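Local coordinates for PhnB-like domain-containing protein (Pseudomonas aeruginosa, PDB 1U69) that is of unknown function but belongs to the PhnB-like branch of the glyoxalase superfamily and has been proposed as a potential drug-resistance protein, at residues H74-S79 and G115-I120. Residues are numbered along the deposited sequence; the frame is centred on the assembly and turned at random.
Sequences HSEAFS and GISWQI
A water molecule links Phe78 and Ser117, donating to Phe78 O at 2.7 Å and accepting from Ser117 N, so both backbone polar groups are satisfied where the two segments start to run together. A second water donates to both His74 O and Gly115 O, each 3.1 Å away, nearer the start of both segments. To one side of these bridges the side chains of His74 and Ile116 meet directly. Ile116 CG1 lies over the centre of the His74 imidazole, 3.4 Å from the centroid and 9° off the ring normal, a CH-pi contact in which the two side chains point the same way. The His74 CG, anti to the carbonyl carbon (chi1 -70°), stands 3.7 Å from Ile116 CG1; the far end of the ring is fixed by a hydrogen bond from NE2 to Trp12 O. The other Ile116 branch, CG2, approaches the Phe78 ring near its plane, 4.1 Å from CE2. Further on, the two segments become the parallel neighbours 78-84 and 117-122 of a four-stranded mixed sheet of order 1-4-3-2, consistent with the βαβββ module of the glyoxalase family; helix 87-99 follows strand 78-84, and strands 103-104 and 109-111 come before 117-122 in the sequence. Here Ser79 CA is 3.2 Å from Ser117 O, a CA-H...O contact bent to 129° at the hydrogen, and Ser79 CB is 3.7 Å from Ser117 CB. Ser117 OG packs against Glu76 CG at 3.5 Å, while Glu76 OE2 forms a salt bridge with Arg111. On its other edge, strand 78-84 pairs antiparallel through Phe78 and Ser79 with a second subunit, whose own Phe78 ring stacks on this one.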
loop_
_atom_site.group_PDB
_atom_site.type_symbol
_atom_site.label_atom_id
_atom_site.label_comp_id
_atom_site.label_asym_id
_atom_site.label_seq_id
_atom_site.Cartn_x
_atom_site.Cartn_y
_atom_site.Cartn_z
ATOM N N HIS A 74 21.965 -2.135 14.217
ATOM C CA HIS A 74 20.904 -2.866 13.501
ATOM C C HIS A 74 21.106 -4.383 13.572
ATOM O O HIS A 74 22.208 -4.880 13.782
ATOM C CB HIS A 74 20.822 -2.421 12.020
ATOM C CG HIS A 74 20.304 -1.029 11.861
ATOM N ND1 HIS A 74 18.990 -0.697 12.096
ATOM C CD2 HIS A 74 20.938 0.133 11.577
ATOM C CE1 HIS A 74 18.836 0.608 11.955
ATOM N NE2 HIS A 74 20.001 1.135 11.647
ATOM N N SER A 75 20.014 -5.112 13.390
ATOM C CA SER A 75 20.070 -6.552 13.165
ATOM C C SER A 75 18.883 -7.038 12.364
ATOM O O SER A 75 17.977 -6.264 12.065
ATOM C CB SER A 75 20.137 -7.311 14.485
ATOM O OG SER A 75 18.848 -7.489 15.057
ATOM N N GLU A 76 18.885 -8.332 12.066
ATOM C CA GLU A 76 17.876 -8.956 11.218
ATOM C C GLU A 76 16.496 -8.984 11.861
ATOM O O GLU A 76 15.547 -9.416 11.229
ATOM C CB GLU A 76 18.264 -10.395 10.887
ATOM C CG GLU A 76 19.363 -10.488 9.835
ATOM C CD GLU A 76 20.760 -10.489 10.401
ATOM O OE1 GLU A 76 20.974 -10.129 11.583
ATOM O OE2 GLU A 76 21.693 -10.835 9.609
ATOM N N ALA A 77 16.398 -8.560 13.116
ATOM C CA ALA A 77 15.096 -8.391 13.761
ATOM C C ALA A 77 14.182 -7.491 12.922
ATOM O O ALA A 77 12.963 -7.689 12.892
ATOM C CB ALA A 77 15.263 -7.838 15.175
ATOM N N PHE A 78 14.780 -6.527 12.221
ATOM C CA PHE A 78 14.058 -5.701 11.246
ATOM C C PHE A 78 14.673 -5.866 9.876
ATOM O O PHE A 78 15.905 -5.888 9.744
ATOM C CB PHE A 78 14.112 -4.222 11.621
ATOM C CG PHE A 78 13.749 -3.310 10.486
ATOM C CD1 PHE A 78 12.438 -3.033 10.199
ATOM C CD2 PHE A 78 14.727 -2.748 9.679
ATOM C CE1 PHE A 78 12.111 -2.193 9.132
ATOM C CE2 PHE A 78 14.407 -1.950 8.614
ATOM C CZ PHE A 78 13.104 -1.664 8.338
ATOM N N SER A 79 13.824 -5.933 8.852
ATOM C CA SER A 79 14.287 -5.848 7.476
ATOM C C SER A 79 13.196 -5.273 6.566
ATOM O O SER A 79 12.008 -5.348 6.871
ATOM C CB SER A 79 14.718 -7.223 6.935
ATOM O OG SER A 79 13.664 -8.165 7.023
ATOM N N GLY A 115 24.310 -1.182 7.946
ATOM C CA GLY A 115 23.966 -2.373 8.691
ATOM C C GLY A 115 22.513 -2.776 8.650
ATOM O O GLY A 115 22.138 -3.722 9.352
ATOM N N ILE A 116 21.702 -2.099 7.838
ATOM C CA ILE A 116 20.265 -2.393 7.773
ATOM C C ILE A 116 20.043 -3.578 6.852
ATOM O O ILE A 116 20.666 -3.675 5.796
ATOM C CB ILE A 116 19.503 -1.151 7.298
ATOM C CG1 ILE A 116 19.570 -0.089 8.402
ATOM C CG2 ILE A 116 18.070 -1.496 6.920
ATOM C CD1 ILE A 116 19.390 1.285 7.923
ATOM N N SER A 117 19.164 -4.482 7.255
ATOM C CA SER A 117 18.872 -5.680 6.484
ATOM C C SER A 117 17.819 -5.425 5.403
ATOM O O SER A 117 16.774 -4.828 5.659
ATOM C CB SER A 117 18.373 -6.808 7.394
ATOM O OG SER A 117 19.434 -7.393 8.158
ATOM N N TRP A 118 18.112 -5.883 4.195
ATOM C CA TRP A 118 17.180 -5.869 3.077
ATOM C C TRP A 118 16.995 -7.296 2.597
ATOM O O TRP A 118 17.932 -8.080 2.655
ATOM C CB TRP A 118 17.749 -5.029 1.923
ATOM C CG TRP A 118 17.902 -3.595 2.257
ATOM C CD1 TRP A 118 18.916 -3.027 2.967
ATOM C CD2 TRP A 118 17.002 -2.535 1.927
ATOM N NE1 TRP A 118 18.707 -1.674 3.092
ATOM C CE2 TRP A 118 17.539 -1.346 2.462
ATOM C CE3 TRP A 118 15.793 -2.467 1.222
ATOM C CZ2 TRP A 118 16.919 -0.109 2.317
ATOM C CZ3 TRP A 118 15.172 -1.232 1.089
ATOM C CH2 TRP A 118 15.733 -0.074 1.641
ATOM N N GLN A 119 15.788 -7.624 2.144
ATOM C CA GLN A 119 15.514 -8.864 1.428
ATOM C C GLN A 119 15.093 -8.488 0.011
ATOM O O GLN A 119 14.177 -7.697 -0.175
ATOM C CB GLN A 119 14.383 -9.648 2.085
ATOM C CG GLN A 119 14.666 -10.136 3.493
ATOM C CD GLN A 119 13.434 -10.786 4.074
ATOM O OE1 GLN A 119 12.938 -11.761 3.506
ATOM N NE2 GLN A 119 12.914 -10.246 5.182
ATOM N N ILE A 120 15.790 -9.022 -0.990
ATOM C CA ILE A 120 15.430 -8.824 -2.373
ATOM C C ILE A 120 14.783 -10.132 -2.803
ATOM O O ILE A 120 15.466 -11.124 -3.053
ATOM C CB ILE A 120 16.661 -8.467 -3.243
ATOM C CG1 ILE A 120 17.463 -7.298 -2.623
ATOM C CG2 ILE A 120 16.212 -8.168 -4.664
ATOM C CD1 ILE A 120 16.691 -6.063 -2.326
HETATM O O HOH W 1 24.226 -4.604 11.429
HETATM O O HOH W 2 18.128 -4.356 10.001
#